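PDB 3CNE: protein ppBat from Bacteroides thetaiotaomicron VPI-5482, which binds flavin derivatives such as lumichrome, riboflavin, FMN and FAD as a homodimer, and may serve as a flavin storage protein. Local coordinates for residues K4-V10 and F67-S73; Q20-A24 and I163-L167; I57-K61 and D92-V96; A112-D118 and A134-N140. One frame throughout, in Å; residues are numbered along the deposited sequence.

All four contacts are arranged round one mixed, mostly parallel beta-sheet. Contact 1 pairs its strands 4-9 and 69-73. Contact 2 lies on one side, where helix 15-27 meets the loop before helix 167-174, and contact 3 on the other, between helix 88-102 and the loop after strand 55-56; their centres are about 24 Å apart. Contact 4, about 17 Å from contact 1 between centres, joins helix 113-119, which packs on the same side as helix 88-102, to the 134-140 loop. Contact 1 touches all three others. Along the chain, contact 1 closes before contact 4 opens, and contact 2 spans contacts 3 and 4. This alpha/beta sandwich holds flavin at contact 2 and zinc near contact 4.

Contact 1 of 4, residues K4-V10 and F67-S73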
loop_
_atom_site.group_PDB
_atom_site.type_symbol
_atom_site.label_atom_id
_atom_site.label_comp_id
_atom_site.label_asym_id
_atom_site.label_seq_id
_atom_site.Cartn_x
_atom_site.Cartn_y
_atom_site.Cartn_z
ATOM N N LYS A 4 3.902 -14.300 15.738
ATOM C CA LYS A 4 3.540 -14.541 14.347
ATOM C C LYS A 4 2.144 -13.969 14.060
ATOM O O LYS A 4 1.250 -14.114 14.873
ATOM C CB LYS A 4 3.613 -16.029 14.035
ATOM C CG LYS A 4 4.954 -16.642 14.422
ATOM C CD LYS A 4 5.185 -17.993 13.768
ATOM C CE LYS A 4 6.458 -18.653 14.316
ATOM N NZ LYS A 4 6.767 -19.918 13.569
ATOM N N VAL A 5 1.993 -13.305 12.912
ATOM C CA VAL A 5 0.745 -12.626 12.542
ATOM C C VAL A 5 0.132 -13.337 11.351
ATOM O O VAL A 5 0.810 -13.571 10.344
ATOM C CB VAL A 5 0.991 -11.121 12.134
ATOM C CG1 VAL A 5 -0.312 -10.405 11.897
ATOM C CG2 VAL A 5 1.812 -10.388 13.194
ATOM N N ALA A 6 -1.141 -13.694 11.453
ATOM C CA ALA A 6 -1.866 -14.119 10.272
ATOM C C ALA A 6 -2.564 -12.899 9.709
ATOM O O ALA A 6 -3.401 -12.272 10.372
ATOM C CB ALA A 6 -2.871 -15.234 10.601
ATOM N N VAL A 7 -2.198 -12.548 8.474
ATOM C CA VAL A 7 -2.818 -11.453 7.765
ATOM C C VAL A 7 -3.883 -11.982 6.793
ATOM O O VAL A 7 -3.595 -12.821 5.937
ATOM C CB VAL A 7 -1.756 -10.632 7.004
ATOM C CG1 VAL A 7 -2.395 -9.436 6.311
ATOM C CG2 VAL A 7 -0.667 -10.156 7.991
ATOM N N LEU A 8 -5.104 -11.454 6.908
ATOM C CA LEU A 8 -6.183 -11.848 6.005
ATOM C C LEU A 8 -6.431 -10.764 4.989
ATOM O O LEU A 8 -6.751 -9.622 5.362
ATOM C CB LEU A 8 -7.462 -12.129 6.786
ATOM C CG LEU A 8 -7.395 -13.046 8.011
ATOM C CD1 LEU A 8 -8.801 -13.203 8.601
ATOM C CD2 LEU A 8 -6.817 -14.412 7.673
ATOM N N ALA A 9 -6.265 -11.124 3.715
ATOM C CA ALA A 9 -6.479 -10.211 2.599
ATOM C C ALA A 9 -7.734 -10.610 1.821
ATOM O O ALA A 9 -7.826 -11.735 1.312
ATOM C CB ALA A 9 -5.239 -10.178 1.682
ATOM N N VAL A 10 -8.735 -9.730 1.795
ATOM C CA VAL A 10 -9.954 -10.056 1.082
ATOM C C VAL A 10 -9.719 -9.780 -0.415
ATOM O O VAL A 10 -8.657 -9.332 -0.789
ATOM C CB VAL A 10 -11.163 -9.287 1.616
ATOM C CG1 VAL A 10 -11.537 -9.845 3.022
ATOM C CG2 VAL A 10 -10.910 -7.739 1.630
ATOM N N PHE A 67 -0.547 -18.893 15.546
ATOM C CA PHE A 67 -0.330 -17.467 15.362
ATOM C C PHE A 67 -0.658 -16.732 16.654
ATOM O O PHE A 67 -1.349 -17.272 17.516
ATOM C CB PHE A 67 -1.167 -16.961 14.196
ATOM C CG PHE A 67 -0.716 -17.486 12.856
ATOM C CD1 PHE A 67 0.213 -16.788 12.098
ATOM C CD2 PHE A 67 -1.225 -18.684 12.354
ATOM C CE1 PHE A 67 0.628 -17.273 10.846
ATOM C CE2 PHE A 67 -0.814 -19.172 11.107
ATOM C CZ PHE A 67 0.110 -18.464 10.354
ATOM N N ASP A 68 -0.122 -15.523 16.804
ATOM C CA ASP A 68 -0.349 -14.717 18.007
ATOM C C ASP A 68 -1.363 -13.593 17.759
ATOM O O ASP A 68 -1.892 -12.992 18.686
ATOM C CB ASP A 68 0.982 -14.128 18.449
ATOM C CG ASP A 68 1.988 -15.204 18.807
ATOM O OD1 ASP A 68 1.868 -15.772 19.904
ATOM O OD2 ASP A 68 2.864 -15.518 17.988
ATOM N N ALA A 69 -1.583 -13.296 16.476
ATOM C CA ALA A 69 -2.307 -12.103 16.059
ATOM C C ALA A 69 -2.976 -12.370 14.728
ATOM O O ALA A 69 -2.475 -13.153 13.932
ATOM C CB ALA A 69 -1.366 -10.896 15.931
ATOM N N LEU A 70 -4.116 -11.714 14.524
ATOM C CA LEU A 70 -4.800 -11.680 13.246
ATOM C C LEU A 70 -4.915 -10.227 12.813
ATOM O O LEU A 70 -5.303 -9.363 13.614
ATOM C CB LEU A 70 -6.177 -12.306 13.371
ATOM C CG LEU A 70 -7.069 -12.516 12.136
ATOM C CD1 LEU A 70 -8.090 -13.600 12.410
ATOM C CD2 LEU A 70 -7.830 -11.227 11.817
ATOM N N VAL A 71 -4.560 -9.962 11.554
ATOM C CA VAL A 71 -4.863 -8.685 10.902
ATOM C C VAL A 71 -5.980 -8.900 9.874
ATOM O O VAL A 71 -5.899 -9.806 9.046
ATOM C CB VAL A 71 -3.633 -8.065 10.172
ATOM C CG1 VAL A 71 -4.040 -6.910 9.329
ATOM C CG2 VAL A 71 -2.564 -7.607 11.194
ATOM N N PHE A 72 -7.038 -8.099 9.958
ATOM C CA PHE A 72 -8.062 -8.122 8.916
ATOM C C PHE A 72 -7.869 -6.901 8.030
ATOM O O PHE A 72 -8.105 -5.757 8.450
ATOM C CB PHE A 72 -9.493 -8.124 9.460
ATOM C CG PHE A 72 -10.522 -8.203 8.354
ATOM C CD1 PHE A 72 -10.838 -9.434 7.771
ATOM C CD2 PHE A 72 -11.104 -7.052 7.840
ATOM C CE1 PHE A 72 -11.768 -9.523 6.682
ATOM C CE2 PHE A 72 -12.040 -7.128 6.796
ATOM C CZ PHE A 72 -12.360 -8.369 6.216
ATOM N N SER A 73 -7.440 -7.157 6.806
ATOM C CA SER A 73 -7.120 -6.080 5.882
ATOM C C SER A 73 -8.293 -5.922 4.903
ATOM O O SER A 73 -8.544 -6.771 4.045
ATOM C CB SER A 73 -5.793 -6.374 5.174
ATOM O OG SER A 73 -5.170 -5.177 4.731
#
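Strands 4-9 and 69-73 are parallel neighbours within the sheet of this DJ-1/PfpI-type alpha/beta fold; Val5 lies beside Ala69 and Val7 beside Val71, and the short axes approach to 4.6 Å at an angle of 23°. The ladder runs through Ala6 N to Ala69 O, Val71 N to Ala6 O, Leu8 N to Val71 O and Ser73 N to Leu8 O. At its start Asp68 makes a two-point grip on Lys4: Asp68 N donates to Lys4 O at 2.8 Å, while Asp68 OD2 accepts Lys4 N through its anti lone pair, also at 2.8 Å. The Phe67 ring lies beneath Ala6, whose CB stands 3.9 Å from the ring centroid and 16° off the normal, a CH-pi contact. On the same side of the sheet Leu8 and Leu70 cross nearly at right angles, CD1 to CD1 3.9 Å, and Leu8 CD1 reaches the edge of the Phe72 ring. Val10 CG1 approaches that ring obliquely, 3.6 Å from Phe72 CZ. The other side carries Val5 CG1 against Val71 CG2 at 3.7 Å; with Val71 CG2 anti to the carbonyl carbon, that methyl leans toward the neighbouring strand. Strands 31-36 and 106-110 flank the pair. Helix 88-102 packs on Leu8, Leu70 and Phe72, and helix 15-27 on Val7, Val71 and Ser73.

Contact 2 of 4, residues Q20-A24 and I163-L167. With FMN (flavin mononucleotide), chain N.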
loop_
_atom_site.group_PDB
_atom_site.type_symbol
_atom_site.label_atom_id
_atom_site.label_comp_id
_atom_site.label_asym_id
_atom_site.label_seq_id
_atom_site.Cartn_x
_atom_site.Cartn_y
_atom_site.Cartn_z
ATOM N N GLN A 20 0.660 -0.907 4.429
ATOM C CA GLN A 20 0.979 -0.239 5.700
ATOM C C GLN A 20 1.296 -1.258 6.789
ATOM O O GLN A 20 2.285 -1.117 7.489
ATOM C CB GLN A 20 -0.180 0.654 6.150
ATOM C CG GLN A 20 -0.242 1.974 5.414
ATOM C CD GLN A 20 -1.237 2.901 6.072
ATOM O OE1 GLN A 20 -0.957 3.468 7.142
ATOM N NE2 GLN A 20 -2.423 3.020 5.480
ATOM N N TYR A 21 0.478 -2.303 6.911
ATOM C CA TYR A 21 0.791 -3.386 7.833
ATOM C C TYR A 21 2.081 -4.111 7.424
ATOM O O TYR A 21 2.968 -4.294 8.253
ATOM C CB TYR A 21 -0.343 -4.415 7.931
ATOM C CG TYR A 21 -1.664 -3.893 8.464
ATOM C CD1 TYR A 21 -1.764 -3.406 9.779
ATOM C CD2 TYR A 21 -2.827 -3.944 7.686
ATOM C CE1 TYR A 21 -2.988 -2.932 10.289
ATOM C CE2 TYR A 21 -4.044 -3.489 8.192
ATOM C CZ TYR A 21 -4.113 -2.990 9.500
ATOM O OH TYR A 21 -5.301 -2.526 10.016
ATOM N N LEU A 22 2.179 -4.514 6.154
ATOM C CA LEU A 22 3.253 -5.423 5.761
ATOM C C LEU A 22 4.599 -4.741 5.807
ATOM O O LEU A 22 5.582 -5.359 6.208
ATOM C CB LEU A 22 2.998 -6.076 4.404
ATOM C CG LEU A 22 1.663 -6.817 4.250
ATOM C CD1 LEU A 22 1.628 -7.538 2.912
ATOM C CD2 LEU A 22 1.386 -7.789 5.416
ATOM N N GLU A 23 4.654 -3.476 5.392
ATOM C CA GLU A 23 5.890 -2.724 5.494
ATOM C C GLU A 23 6.318 -2.594 6.940
ATOM O O GLU A 23 7.499 -2.835 7.284
ATOM C CB GLU A 23 5.752 -1.342 4.890
ATOM C CG GLU A 23 7.049 -0.562 4.979
ATOM C CD GLU A 23 6.859 0.866 4.708
ATOM O OE1 GLU A 23 5.926 1.458 5.300
ATOM O OE2 GLU A 23 7.635 1.394 3.889
ATOM N N ALA A 24 5.380 -2.204 7.789
ATOM C CA ALA A 24 5.703 -2.067 9.225
ATOM C C ALA A 24 6.241 -3.381 9.831
ATOM O O ALA A 24 7.262 -3.360 10.520
ATOM C CB ALA A 24 4.505 -1.524 10.020
ATOM N N ILE A 163 -4.711 4.328 10.069
ATOM C CA ILE A 163 -3.877 3.217 10.537
ATOM C C ILE A 163 -2.629 3.746 11.272
ATOM O O ILE A 163 -2.278 3.247 12.351
ATOM C CB ILE A 163 -3.497 2.251 9.401
ATOM C CG1 ILE A 163 -4.728 1.429 8.991
ATOM C CG2 ILE A 163 -2.367 1.281 9.866
ATOM C CD1 ILE A 163 -4.569 0.679 7.671
ATOM N N TRP A 164 -2.014 4.793 10.707
ATOM C CA TRP A 164 -0.834 5.437 11.291
ATOM C C TRP A 164 -1.021 5.790 12.770
ATOM O O TRP A 164 -0.040 5.805 13.502
ATOM C CB TRP A 164 -0.425 6.700 10.507
ATOM C CG TRP A 164 -1.324 7.908 10.717
ATOM C CD1 TRP A 164 -2.457 8.204 10.048
ATOM C CD2 TRP A 164 -1.131 8.970 11.669
ATOM N NE1 TRP A 164 -2.998 9.385 10.503
ATOM C CE2 TRP A 164 -2.190 9.879 11.497
ATOM C CE3 TRP A 164 -0.154 9.241 12.645
ATOM C CZ2 TRP A 164 -2.318 11.036 12.280
ATOM C CZ3 TRP A 164 -0.276 10.407 13.414
ATOM C CH2 TRP A 164 -1.345 11.280 13.226
ATOM N N THR A 165 -2.261 6.092 13.191
ATOM C CA THR A 165 -2.538 6.492 14.596
ATOM C C THR A 165 -2.395 5.360 15.621
ATOM O O THR A 165 -2.241 5.622 16.818
ATOM C CB THR A 165 -3.933 7.136 14.802
ATOM O OG1 THR A 165 -4.972 6.167 14.577
ATOM C CG2 THR A 165 -4.113 8.360 13.922
HETATM N N MSE A 166 -2.446 4.113 15.169
HETATM C CA MSE A 166 -2.336 2.989 16.090
HETATM C C MSE A 166 -1.174 2.052 15.764
HETATM O O MSE A 166 -0.856 1.179 16.542
HETATM C CB MSE A 166 -3.625 2.185 16.117
HETATM C CG MSE A 166 -3.995 1.612 14.754
HETATM SE SE MSE A 166 -5.187 0.068 14.856
HETATM C CE MSE A 166 -3.986 -1.224 13.994
ATOM N N LEU A 167 -0.558 2.224 14.604
ATOM C CA LEU A 167 0.436 1.275 14.119
ATOM C C LEU A 167 1.690 1.173 15.018
ATOM O O LEU A 167 2.183 0.064 15.240
ATOM C CB LEU A 167 0.786 1.574 12.649
ATOM C CG LEU A 167 1.542 0.515 11.857
ATOM C CD1 LEU A 167 0.830 -0.826 11.904
ATOM C CD2 LEU A 167 1.735 1.002 10.403
HETATM N N1 FMN N . 0.771 9.166 8.012
HETATM C C2 FMN N . 0.034 8.532 7.033
HETATM O O2 FMN N . 0.478 7.496 6.527
HETATM N N3 FMN N . -1.183 9.065 6.632
HETATM C C4 FMN N . -1.659 10.239 7.210
HETATM O O4 FMN N . -2.773 10.686 6.893
HETATM C C4A FMN N . -0.911 10.875 8.201
HETATM N N5 FMN N . -1.374 12.041 8.787
HETATM C C5A FMN N . -0.613 12.656 9.765
HETATM C C6 FMN N . -1.075 13.824 10.351
HETATM C C7 FMN N . -0.337 14.461 11.347
HETATM C C7M FMN N . -1.124 15.240 12.366
HETATM C C8 FMN N . 0.906 13.938 11.734
HETATM C C8M FMN N . 2.001 14.921 12.084
HETATM C C9 FMN N . 1.341 12.751 11.147
HETATM C C9A FMN N . 0.608 12.108 10.158
HETATM N N10 FMN N . 1.084 10.935 9.574
HETATM C C10 FMN N . 0.314 10.332 8.597
HETATM C "C1'" FMN N . 1.937 10.000 10.384
HETATM C "C2'" FMN N . 3.419 9.999 10.031
HETATM O "O2'" FMN N . 3.665 9.091 8.970
HETATM C "C3'" FMN N . 4.218 9.601 11.279
HETATM O "O3'" FMN N . 3.954 10.535 12.310
HETATM C "C4'" FMN N . 5.726 9.527 11.031
HETATM O "O4'" FMN N . 6.100 8.252 10.535
HETATM O O HOH W 1 -2.434 5.518 7.951
#
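Ile163 is the bump that enters the hollow between Gln20 and Tyr21 on helix 15-27. Its CD1 lies 4.0 Å from Tyr21 OH, and its CB is 3.6 Å from Gln20 OE1. The Gln20 side chain runs at a slant across Ile163, whereas that of Tyr21 meets it nearly perpendicularly. A second bump is Leu167: CD2 rests 3.8 Å from Ala24 CB and also against Gln20 O, lying against the small Ala24 side chain, while CD1 approaches the Tyr21 ring obliquely. Met166 (selenomethionine) closes the far end, its CE at the edge of that ring, 4.2 Å from Tyr21 CE1. The segments share no direct hydrogen bond; instead a water donates to Gln20 OE1 at 2.7 Å and accepts from Trp164 N at 2.9 Å. Gln20 NE2 is held by Glu160 O and Tyr21 OH by His110 ND1, which fix both polar ends. Trp164 turns away from the helix: with CG placed between the backbone N and the carbonyl carbon, chi1 74°, its indole lies flat along the isoalloxazine of FMN. FMN C9A stands 3.5 Å above the indole plane, and Thr165 CG2 backs the opposite face over its centre. Trp164 thus forms one wall of the flavin site shared between homodimeric partners, to which Asn161 O of the second subunit adds a hydrogen bond to FMN.

Contact 3 of 4, residues I57-K61 and D92-V96; sequences IANLK and DLMEV
Lys61 NZ and Asp92 OD1 form a salt bridge of 2.8 Å, the ammonium group coming from above the carboxylate plane, 47° out of it. A water ties the pair a second time, accepting from Lys61 NZ at 3.1 Å and donating to Asp92 OD2 at 2.7 Å. Lys61 CD lies 3.2 Å from Asp92 OD1, and the bend at chi3 (60°) then turns CE and NZ, bringing NZ to OD1. Glu95 stands on the next turn of the helix, its OE2 3.6 Å from Lys61 CG; its OE1 remains beyond salt-bridge distance of NZ, though its charge probably adds to the field holding the ammonium group. An alanine in place of Lys61 would probably leave Asp92 OD1 without its cationic mate and the bridging water without its donor. Beneath this charged layer lies an apolar one, where the loop after strand 55-56 packs on helix 88-102 of the alpha/beta sandwich. Ile57 CD1 meets Leu93 CD1 at 3.7 Å, obliquely. Leu60 CD2 touches Val96 CG1 at 3.6 Å, the two side chains roughly perpendicular, while Ile57 and Val96 run antiparallel alongside one another. Farther in, Leu8 of strand 4-9 touches Ile57, Leu60 and Leu93, and Leu70 of strand 69-73 touches Val96; Ile57 is also held by a backbone hydrogen bond with Ala36.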
loop_
_atom_site.group_PDB
_atom_site.type_symbol
_atom_site.label_atom_id
_atom_site.label_comp_id
_atom_site.label_asym_id
_atom_site.label_seq_id
_atom_site.Cartn_x
_atom_site.Cartn_y
_atom_site.Cartn_z
ATOM N N ILE A 57 -7.362 -18.894 2.965
ATOM C CA ILE A 57 -7.883 -18.901 4.325
ATOM C C ILE A 57 -8.344 -20.292 4.774
ATOM O O ILE A 57 -8.345 -20.581 5.981
ATOM C CB ILE A 57 -9.025 -17.846 4.507
ATOM C CG1 ILE A 57 -9.411 -17.731 5.997
ATOM C CG2 ILE A 57 -10.252 -18.163 3.612
ATOM C CD1 ILE A 57 -9.925 -16.350 6.378
ATOM N N ALA A 58 -8.753 -21.132 3.819
ATOM C CA ALA A 58 -9.157 -22.526 4.143
ATOM C C ALA A 58 -8.034 -23.258 4.881
ATOM O O ALA A 58 -8.295 -24.044 5.799
ATOM C CB ALA A 58 -9.566 -23.293 2.883
ATOM N N ASN A 59 -6.786 -22.976 4.500
ATOM C CA ASN A 59 -5.626 -23.645 5.107
ATOM C C ASN A 59 -5.184 -23.092 6.464
ATOM O O ASN A 59 -4.276 -23.632 7.110
ATOM C CB ASN A 59 -4.472 -23.683 4.111
ATOM C CG ASN A 59 -4.726 -24.642 2.985
ATOM O OD1 ASN A 59 -5.519 -25.579 3.121
ATOM N ND2 ASN A 59 -4.063 -24.422 1.861
ATOM N N LEU A 60 -5.849 -22.024 6.900
ATOM C CA LEU A 60 -5.637 -21.443 8.218
ATOM C C LEU A 60 -6.539 -22.117 9.269
ATOM O O LEU A 60 -6.225 -22.120 10.461
ATOM C CB LEU A 60 -5.882 -19.923 8.176
ATOM C CG LEU A 60 -5.685 -19.122 9.463
ATOM C CD1 LEU A 60 -4.277 -19.360 10.053
ATOM C CD2 LEU A 60 -5.911 -17.636 9.223
ATOM N N LYS A 61 -7.669 -22.667 8.825
ATOM C CA LYS A 61 -8.555 -23.423 9.719
ATOM C C LYS A 61 -7.818 -24.563 10.421
ATOM O O LYS A 61 -7.171 -25.387 9.785
ATOM C CB LYS A 61 -9.738 -23.989 8.943
ATOM C CG LYS A 61 -10.892 -23.042 8.812
ATOM C CD LYS A 61 -11.684 -23.345 7.550
ATOM C CE LYS A 61 -12.254 -24.759 7.516
ATOM N NZ LYS A 61 -13.238 -24.913 6.414
ATOM N N ASP A 92 -15.473 -19.645 6.158
ATOM C CA ASP A 92 -14.178 -19.815 6.815
ATOM C C ASP A 92 -13.715 -18.553 7.534
ATOM O O ASP A 92 -13.227 -18.636 8.641
ATOM C CB ASP A 92 -13.111 -20.272 5.840
ATOM C CG ASP A 92 -13.390 -21.651 5.260
ATOM O OD1 ASP A 92 -14.217 -22.406 5.846
ATOM O OD2 ASP A 92 -12.781 -21.974 4.207
ATOM N N LEU A 93 -13.866 -17.390 6.907
ATOM C CA LEU A 93 -13.529 -16.115 7.558
ATOM C C LEU A 93 -14.132 -15.960 8.971
ATOM O O LEU A 93 -13.435 -15.603 9.911
ATOM C CB LEU A 93 -13.975 -14.928 6.690
ATOM C CG LEU A 93 -13.539 -13.554 7.213
ATOM C CD1 LEU A 93 -12.027 -13.476 7.378
ATOM C CD2 LEU A 93 -14.003 -12.445 6.278
HETATM N N MSE A 94 -15.439 -16.190 9.070
HETATM C CA MSE A 94 -16.177 -16.105 10.325
HETATM C C MSE A 94 -15.631 -17.088 11.340
HETATM O O MSE A 94 -15.421 -16.736 12.505
HETATM C CB MSE A 94 -17.665 -16.372 10.099
HETATM C CG MSE A 94 -18.359 -15.309 9.264
HETATM SE SE MSE A 94 -18.499 -13.586 10.205
HETATM C CE MSE A 94 -16.813 -12.714 9.690
ATOM N N GLU A 95 -15.407 -18.317 10.887
ATOM C CA GLU A 95 -14.847 -19.368 11.713
ATOM C C GLU A 95 -13.482 -18.955 12.278
ATOM O O GLU A 95 -13.232 -19.033 13.488
ATOM C CB GLU A 95 -14.682 -20.653 10.893
ATOM C CG GLU A 95 -14.475 -21.869 11.783
ATOM C CD GLU A 95 -14.090 -23.135 11.033
ATOM O OE1 GLU A 95 -14.777 -23.480 10.028
ATOM O OE2 GLU A 95 -13.104 -23.794 11.489
ATOM N N VAL A 96 -12.612 -18.512 11.387
ATOM C CA VAL A 96 -11.244 -18.148 11.755
ATOM C C VAL A 96 -11.201 -16.953 12.693
ATOM O O VAL A 96 -10.401 -16.918 13.618
ATOM C CB VAL A 96 -10.367 -17.908 10.502
ATOM C CG1 VAL A 96 -9.111 -17.137 10.864
ATOM C CG2 VAL A 96 -10.015 -19.266 9.819
HETATM O O HOH W 2 -13.269 -24.462 3.314
#

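Contact 4 of 4, residues A112-D118 and A134-N140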
loop_
_atom_site.group_PDB
_atom_site.type_symbol
_atom_site.label_atom_id
_atom_site.label_comp_id
_atom_site.label_asym_id
_atom_site.label_seq_id
_atom_site.Cartn_x
_atom_site.Cartn_y
_atom_site.Cartn_z
ATOM N N ALA A 112 -13.884 -1.632 7.687
ATOM C CA ALA A 112 -14.995 -2.481 8.191
ATOM C C ALA A 112 -14.529 -3.717 8.969
ATOM O O ALA A 112 -15.344 -4.576 9.313
ATOM C CB ALA A 112 -15.982 -2.879 7.034
ATOM N N GLY A 113 -13.220 -3.794 9.260
ATOM C CA GLY A 113 -12.644 -4.870 10.056
ATOM C C GLY A 113 -13.352 -5.103 11.385
ATOM O O GLY A 113 -13.620 -6.256 11.763
ATOM N N ALA A 114 -13.658 -4.017 12.100
ATOM C CA ALA A 114 -14.331 -4.127 13.402
ATOM C C ALA A 114 -15.720 -4.764 13.241
ATOM O O ALA A 114 -16.218 -5.449 14.156
ATOM C CB ALA A 114 -14.467 -2.764 14.047
HETATM N N MSE A 115 -16.337 -4.541 12.080
HETATM C CA MSE A 115 -17.657 -5.114 11.811
HETATM C C MSE A 115 -17.547 -6.615 11.578
HETATM O O MSE A 115 -18.356 -7.388 12.090
HETATM C CB MSE A 115 -18.310 -4.429 10.628
HETATM C CG MSE A 115 -19.749 -4.871 10.379
HETATM SE SE MSE A 115 -20.370 -4.236 8.638
HETATM C CE MSE A 115 -19.264 -5.269 7.375
HETATM N N MSE A 116 -16.526 -7.022 10.826
HETATM C CA MSE A 116 -16.260 -8.449 10.621
HETATM C C MSE A 116 -16.055 -9.141 11.983
HETATM O O MSE A 116 -16.568 -10.236 12.225
HETATM C CB MSE A 116 -15.057 -8.644 9.695
HETATM C CG MSE A 116 -15.290 -8.075 8.288
HETATM SE SE MSE A 116 -16.701 -9.093 7.352
HETATM C CE MSE A 116 -15.678 -10.654 6.997
ATOM N N PHE A 117 -15.289 -8.490 12.857
ATOM C CA PHE A 117 -15.097 -8.963 14.219
ATOM C C PHE A 117 -16.438 -9.044 14.957
ATOM O O PHE A 117 -16.747 -10.079 15.549
ATOM C CB PHE A 117 -14.095 -8.064 14.990
ATOM C CG PHE A 117 -12.676 -8.078 14.440
ATOM C CD1 PHE A 117 -12.218 -9.114 13.630
ATOM C CD2 PHE A 117 -11.782 -7.055 14.783
ATOM C CE1 PHE A 117 -10.871 -9.124 13.148
ATOM C CE2 PHE A 117 -10.452 -7.057 14.313
ATOM C CZ PHE A 117 -10.005 -8.094 13.486
ATOM N N ASP A 118 -17.233 -7.969 14.891
ATOM C CA ASP A 118 -18.506 -7.886 15.591
ATOM C C ASP A 118 -19.432 -9.037 15.238
ATOM O O ASP A 118 -20.062 -9.618 16.128
ATOM C CB ASP A 118 -19.218 -6.547 15.329
ATOM C CG ASP A 118 -20.648 -6.491 15.954
ATOM O OD1 ASP A 118 -21.296 -7.540 16.133
ATOM O OD2 ASP A 118 -21.164 -5.408 16.262
ATOM N N ALA A 134 -19.953 1.755 8.238
ATOM C CA ALA A 134 -20.113 0.447 8.861
ATOM C C ALA A 134 -20.526 0.578 10.336
ATOM O O ALA A 134 -20.949 -0.403 10.945
ATOM C CB ALA A 134 -18.819 -0.373 8.726
ATOM N N LYS A 135 -20.428 1.786 10.895
ATOM C CA LYS A 135 -20.729 2.026 12.332
ATOM C C LYS A 135 -22.082 1.483 12.822
ATOM O O LYS A 135 -22.129 0.821 13.860
ATOM C CB LYS A 135 -20.581 3.510 12.717
ATOM C CG LYS A 135 -20.689 3.759 14.221
ATOM C CD LYS A 135 -20.456 5.210 14.587
ATOM C CE LYS A 135 -20.646 5.403 16.091
ATOM N NZ LYS A 135 -20.710 6.843 16.455
ATOM N N PRO A 136 -23.178 1.739 12.071
ATOM C CA PRO A 136 -24.469 1.236 12.543
ATOM C C PRO A 136 -24.543 -0.290 12.647
ATOM O O PRO A 136 -25.433 -0.805 13.325
ATOM C CB PRO A 136 -25.455 1.718 11.468
ATOM C CG PRO A 136 -24.764 2.816 10.752
ATOM C CD PRO A 136 -23.313 2.464 10.795
ATOM N N ALA A 137 -23.628 -1.004 11.988
ATOM C CA ALA A 137 -23.619 -2.466 12.065
ATOM C C ALA A 137 -22.941 -3.016 13.320
ATOM O O ALA A 137 -22.988 -4.221 13.571
ATOM C CB ALA A 137 -23.005 -3.072 10.806
ATOM N N ILE A 138 -22.311 -2.144 14.103
ATOM C CA ILE A 138 -21.664 -2.568 15.342
ATOM C C ILE A 138 -22.713 -2.679 16.442
ATOM O O ILE A 138 -23.245 -1.662 16.899
ATOM C CB ILE A 138 -20.500 -1.595 15.762
ATOM C CG1 ILE A 138 -19.408 -1.552 14.682
ATOM C CG2 ILE A 138 -19.923 -1.964 17.120
ATOM C CD1 ILE A 138 -18.735 -2.894 14.437
ATOM N N GLN A 139 -23.030 -3.907 16.841
ATOM C CA GLN A 139 -23.965 -4.123 17.962
ATOM C C GLN A 139 -23.406 -4.824 19.205
ATOM O O GLN A 139 -23.896 -4.579 20.308
ATOM C CB GLN A 139 -25.288 -4.783 17.526
ATOM C CG GLN A 139 -25.392 -5.259 16.096
ATOM C CD GLN A 139 -26.788 -5.731 15.777
ATOM O OE1 GLN A 139 -27.696 -5.618 16.611
ATOM N NE2 GLN A 139 -26.981 -6.273 14.570
ATOM N N ASN A 140 -22.408 -5.691 19.022
ATOM C CA ASN A 140 -21.736 -6.358 20.136
ATOM C C ASN A 140 -20.680 -5.492 20.822
ATOM O O ASN A 140 -20.606 -5.457 22.052
ATOM C CB ASN A 140 -21.140 -7.692 19.695
ATOM C CG ASN A 140 -22.210 -8.686 19.280
ATOM O OD1 ASN A 140 -22.225 -9.175 18.138
ATOM N ND2 ASN A 140 -23.120 -8.979 20.191
#
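Asp118 reaches from its helix straight at the backbone of Gln139 and Asn140. Because its CG is anti to the backbone N (chi1 174°), the carboxylate extends outward, and OD2 accepts a hydrogen bond from Asn140 N. That donor comes from above the carboxylate plane, 43° out of it, at 3.0 Å with an N-H...O angle of 153°; Gln139 N is a doubtful second donor, modelled too close to OD2 for its length to be trusted. An alanine at Asp118 would probably leave Asn140 N without its acceptor and the 139-140 loop freer to shift. Alongside, Ile138 points its CD1 into the helix surface, 3.6 Å from Met115 CA and likewise 3.6 Å from Ala114 O. Residues 112-118 span nearly all of helix 113-119, which follows Cys111, a zinc ligand, in a bend resembling the nucleophile elbow of related folds, with Ala112 at the N-cap. Met115 (selenomethionine, atom SE), extended through chi1 and chi2, lays its SE over Ala137 CB at 3.6 Å and near Ala134 CB. At the zinc end Ala112 CB meets Ala134 CB at 4.1 Å, while Val128 of strand 127-129 packs on both Ala114 and Ile138.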